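Local coordinates for Sodium/sialic acid symporter SiaT (Proteus mirabilis, PDB 5NV9), which couples the inward flow of sodium ions across the bacterial inner membrane to the uptake of the sialic acid N-acetylneuraminic acid, at residues V438-A450 against F459-I471. Residues are numbered along the deposited sequence; the frame is centred on the assembly and turned at random.
Sequences VGIIVSIIAVLAA and FFYGVIGSMSVVI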
loop_
_atom_site.group_PDB
_atom_site.type_symbol
_atom_site.label_atom_id
_atom_site.label_comp_id
_atom_site.label_asym_id
_atom_site.label_seq_id
_atom_site.Cartn_x
_atom_site.Cartn_y
_atom_site.Cartn_z
ATOM N N VAL A 438 -23.495 1.443 16.106
ATOM C CA VAL A 438 -24.290 2.537 15.494
ATOM C C VAL A 438 -23.433 3.352 14.513
ATOM O O VAL A 438 -23.849 3.631 13.392
ATOM C CB VAL A 438 -24.895 3.460 16.570
ATOM C CG1 VAL A 438 -25.564 4.647 15.890
ATOM C CG2 VAL A 438 -25.852 2.661 17.420
ATOM N N GLY A 439 -22.227 3.718 14.948
ATOM C CA GLY A 439 -21.198 4.276 14.058
ATOM C C GLY A 439 -20.905 3.525 12.754
ATOM O O GLY A 439 -20.901 4.121 11.673
ATOM N N ILE A 440 -20.706 2.223 12.800
ATOM C CA ILE A 440 -20.542 1.466 11.563
ATOM C C ILE A 440 -21.762 1.638 10.624
ATOM O O ILE A 440 -21.647 1.832 9.408
ATOM C CB ILE A 440 -20.272 -0.015 11.857
ATOM C CG1 ILE A 440 -18.905 -0.186 12.557
ATOM C CG2 ILE A 440 -20.303 -0.849 10.593
ATOM C CD1 ILE A 440 -18.767 -1.458 13.360
ATOM N N ILE A 441 -22.938 1.512 11.187
ATOM C CA ILE A 441 -24.140 1.499 10.372
ATOM C C ILE A 441 -24.323 2.836 9.656
ATOM O O ILE A 441 -24.552 2.869 8.432
ATOM C CB ILE A 441 -25.351 1.134 11.236
ATOM C CG1 ILE A 441 -25.277 -0.357 11.561
ATOM C CG2 ILE A 441 -26.648 1.509 10.557
ATOM C CD1 ILE A 441 -26.074 -0.759 12.760
ATOM N N VAL A 442 -24.202 3.912 10.430
ATOM C CA VAL A 442 -24.251 5.288 9.927
ATOM C C VAL A 442 -23.196 5.553 8.848
ATOM O O VAL A 442 -23.519 6.108 7.769
ATOM C CB VAL A 442 -24.003 6.282 11.056
ATOM C CG1 VAL A 442 -23.764 7.684 10.474
ATOM C CG2 VAL A 442 -25.223 6.305 11.989
ATOM N N SER A 443 -21.960 5.153 9.162
ATOM C CA SER A 443 -20.826 5.227 8.230
ATOM C C SER A 443 -21.149 4.540 6.907
ATOM O O SER A 443 -20.991 5.139 5.845
ATOM C CB SER A 443 -19.578 4.595 8.856
ATOM O OG SER A 443 -18.435 4.994 8.126
ATOM N N ILE A 444 -21.663 3.313 6.953
ATOM C CA ILE A 444 -21.878 2.563 5.728
ATOM C C ILE A 444 -22.876 3.241 4.801
ATOM O O ILE A 444 -22.654 3.362 3.588
ATOM C CB ILE A 444 -22.280 1.113 6.009
ATOM C CG1 ILE A 444 -21.029 0.308 6.442
ATOM C CG2 ILE A 444 -22.945 0.480 4.788
ATOM C CD1 ILE A 444 -21.412 -1.032 7.028
ATOM N N ILE A 445 -23.971 3.692 5.396
ATOM C CA ILE A 445 -24.996 4.374 4.687
ATOM C C ILE A 445 -24.495 5.686 4.076
ATOM O O ILE A 445 -24.897 6.081 2.947
ATOM C CB ILE A 445 -26.172 4.669 5.654
ATOM C CG1 ILE A 445 -26.929 3.398 5.996
ATOM C CG2 ILE A 445 -27.117 5.657 5.036
ATOM C CD1 ILE A 445 -27.999 3.591 7.071
ATOM N N ALA A 446 -23.674 6.395 4.841
ATOM C CA ALA A 446 -23.198 7.674 4.415
ATOM C C ALA A 446 -22.253 7.522 3.233
ATOM O O ALA A 446 -22.362 8.311 2.288
ATOM C CB ALA A 446 -22.496 8.405 5.548
ATOM N N VAL A 447 -21.364 6.528 3.300
ATOM C CA VAL A 447 -20.419 6.290 2.216
ATOM C C VAL A 447 -21.106 5.786 0.956
ATOM O O VAL A 447 -20.695 6.190 -0.143
ATOM C CB VAL A 447 -19.191 5.383 2.585
ATOM C CG1 VAL A 447 -18.524 5.938 3.821
ATOM C CG2 VAL A 447 -19.546 3.918 2.820
ATOM N N LEU A 448 -22.118 4.927 1.085
ATOM C CA LEU A 448 -22.833 4.425 -0.111
ATOM C C LEU A 448 -23.575 5.615 -0.751
ATOM O O LEU A 448 -23.562 5.773 -1.978
ATOM C CB LEU A 448 -23.855 3.321 0.220
ATOM C CG LEU A 448 -23.342 2.018 0.791
ATOM C CD1 LEU A 448 -24.532 1.241 1.369
ATOM C CD2 LEU A 448 -22.568 1.251 -0.297
ATOM N N ALA A 449 -24.233 6.441 0.078
ATOM C CA ALA A 449 -24.810 7.732 -0.421
ATOM C C ALA A 449 -23.785 8.595 -1.199
ATOM O O ALA A 449 -24.097 9.079 -2.324
ATOM C CB ALA A 449 -25.395 8.535 0.719
ATOM N N ALA A 450 -22.582 8.786 -0.622
ATOM C CA ALA A 450 -21.503 9.614 -1.243
ATOM C C ALA A 450 -21.097 9.081 -2.600
ATOM O O ALA A 450 -21.035 9.831 -3.573
ATOM C CB ALA A 450 -20.257 9.680 -0.364
ATOM N N PHE A 459 -11.938 11.656 -2.873
ATOM C CA PHE A 459 -11.209 12.007 -1.655
ATOM C C PHE A 459 -12.095 12.181 -0.420
ATOM O O PHE A 459 -11.599 12.085 0.710
ATOM C CB PHE A 459 -10.320 13.248 -1.817
ATOM C CG PHE A 459 -8.996 12.965 -2.481
ATOM C CD1 PHE A 459 -8.061 12.122 -1.894
ATOM C CD2 PHE A 459 -8.702 13.533 -3.734
ATOM C CE1 PHE A 459 -6.823 11.875 -2.504
ATOM C CE2 PHE A 459 -7.471 13.317 -4.336
ATOM C CZ PHE A 459 -6.537 12.470 -3.728
ATOM N N PHE A 460 -13.378 12.418 -0.634
ATOM C CA PHE A 460 -14.301 12.576 0.467
ATOM C C PHE A 460 -14.794 11.272 1.089
ATOM O O PHE A 460 -15.344 11.313 2.172
ATOM C CB PHE A 460 -15.469 13.410 0.008
ATOM C CG PHE A 460 -15.138 14.875 -0.103
ATOM C CD1 PHE A 460 -14.711 15.566 0.986
ATOM C CD2 PHE A 460 -15.225 15.548 -1.328
ATOM C CE1 PHE A 460 -14.362 16.929 0.903
ATOM C CE2 PHE A 460 -14.926 16.888 -1.409
ATOM C CZ PHE A 460 -14.485 17.588 -0.295
ATOM N N TYR A 461 -14.675 10.147 0.372
ATOM C CA TYR A 461 -15.215 8.891 0.830
ATOM C C TYR A 461 -14.608 8.471 2.168
ATOM O O TYR A 461 -15.352 8.051 3.057
ATOM C CB TYR A 461 -15.048 7.754 -0.173
ATOM C CG TYR A 461 -15.629 7.965 -1.565
ATOM C CD1 TYR A 461 -16.588 8.908 -1.821
ATOM C CD2 TYR A 461 -15.218 7.177 -2.610
ATOM C CE1 TYR A 461 -17.109 9.085 -3.090
ATOM C CE2 TYR A 461 -15.704 7.374 -3.890
ATOM C CZ TYR A 461 -16.652 8.321 -4.098
ATOM O OH TYR A 461 -17.144 8.525 -5.320
ATOM N N GLY A 462 -13.292 8.621 2.313
ATOM C CA GLY A 462 -12.584 8.215 3.538
ATOM C C GLY A 462 -12.935 9.079 4.737
ATOM O O GLY A 462 -13.161 8.560 5.827
ATOM N N VAL A 463 -12.997 10.392 4.522
ATOM C CA VAL A 463 -13.268 11.387 5.558
ATOM C C VAL A 463 -14.701 11.158 6.123
ATOM O O VAL A 463 -14.932 11.126 7.331
ATOM C CB VAL A 463 -13.210 12.841 4.965
ATOM C CG1 VAL A 463 -13.247 13.865 6.096
ATOM C CG2 VAL A 463 -11.955 13.059 4.124
ATOM N N ILE A 464 -15.646 10.950 5.200
ATOM C CA ILE A 464 -17.067 10.750 5.510
ATOM C C ILE A 464 -17.191 9.470 6.317
ATOM O O ILE A 464 -17.853 9.445 7.341
ATOM C CB ILE A 464 -17.932 10.688 4.211
ATOM C CG1 ILE A 464 -18.230 12.137 3.721
ATOM C CG2 ILE A 464 -19.242 9.934 4.426
ATOM C CD1 ILE A 464 -18.700 12.278 2.295
ATOM N N GLY A 465 -16.585 8.410 5.809
ATOM C CA GLY A 465 -16.616 7.132 6.472
ATOM C C GLY A 465 -16.039 7.221 7.876
ATOM O O GLY A 465 -16.665 6.785 8.837
ATOM N N SER A 466 -14.856 7.805 7.987
ATOM C CA SER A 466 -14.196 7.949 9.278
ATOM C C SER A 466 -14.989 8.802 10.239
ATOM O O SER A 466 -15.262 8.377 11.355
ATOM C CB SER A 466 -12.785 8.536 9.115
ATOM O OG SER A 466 -11.913 7.510 8.658
HETATM N N MSE A 467 -15.312 10.013 9.815
HETATM C CA MSE A 467 -15.948 10.989 10.728
HETATM C C MSE A 467 -17.375 10.577 11.127
HETATM O O MSE A 467 -17.856 10.983 12.177
HETATM C CB MSE A 467 -15.874 12.391 10.161
HETATM C CG MSE A 467 -14.444 12.923 10.125
HETATM SE SE MSE A 467 -13.529 12.777 11.888
HETATM C CE MSE A 467 -14.904 13.716 12.941
ATOM N N SER A 468 -18.044 9.762 10.301
ATOM C CA SER A 468 -19.361 9.243 10.614
ATOM C C SER A 468 -19.305 8.278 11.835
ATOM O O SER A 468 -20.174 8.283 12.712
ATOM C CB SER A 468 -19.944 8.465 9.430
ATOM O OG SER A 468 -20.462 9.278 8.389
ATOM N N VAL A 469 -18.293 7.398 11.867
ATOM C CA VAL A 469 -18.091 6.523 12.988
ATOM C C VAL A 469 -17.795 7.365 14.250
ATOM O O VAL A 469 -18.396 7.139 15.328
ATOM C CB VAL A 469 -16.977 5.451 12.705
ATOM C CG1 VAL A 469 -16.773 4.582 13.927
ATOM C CG2 VAL A 469 -17.380 4.525 11.572
ATOM N N VAL A 470 -16.889 8.333 14.128
ATOM C CA VAL A 470 -16.478 9.153 15.260
ATOM C C VAL A 470 -17.681 9.912 15.830
ATOM O O VAL A 470 -17.952 9.885 17.052
ATOM C CB VAL A 470 -15.303 10.093 14.925
ATOM C CG1 VAL A 470 -15.021 11.092 16.055
ATOM C CG2 VAL A 470 -14.020 9.313 14.693
ATOM N N ILE A 471 -18.409 10.595 14.973
ATOM C CA ILE A 471 -19.515 11.404 15.430
ATOM C C ILE A 471 -20.682 10.535 15.965
ATOM O O ILE A 471 -21.111 10.716 17.097
ATOM C CB ILE A 471 -19.943 12.420 14.344
ATOM C CG1 ILE A 471 -18.804 13.409 14.059
ATOM C CG2 ILE A 471 -21.177 13.171 14.769
ATOM C CD1 ILE A 471 -18.999 14.121 12.723
HETATM O O HOH W 1 -19.090 10.357 -5.775
#
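Ser-443 meets Gly-465 where two consecutive transmembrane helices of this LeuT-fold symporter form an antiparallel helical hairpin. The axes of the two segments pass 7.6 Å apart, with 148° between their N-to-C directions. Small residues at the interface are consistent with this approach. At one end Gly-439 brings its CA within 4.0 Å of the CA of Val-469. Near the middle Ser-443 OG donates a hydrogen bond of 2.6 Å to Gly-465 O. It is strongly bent at the acceptor, with a C=O...OG angle of 112°. The hydroxyl lies anti to its own backbone N (chi1 -164°), which carries it across to this carbonyl.

Val-469 CG2 rests against both Gly-439 O and Ser-443 CB, the latter tightly at 3.5 Å. Ser-468 sets its CB over the backbone at Ser-443 CA. Its OG turns back along its own helix to Ile-464 O, which also accepts from Ser-468 N on the opposite face of the carbonyl plane.

Farther along, the methyl CG2 of Ile-464 touches Ala-446 CB, while CD1, at the tip of the longer branch, reaches Ala-450 CB. Val-447 CG1 packs on the bare CA of Gly-465. Helix 415-427 adjoins the hairpin, with Pro-417 touching Ser-443. At the far end the Tyr-461 ring reaches Ala-450 CB through CD1. One water in the ring plane joins Tyr-461 OH, 2.7 Å away, to Ala-450 O.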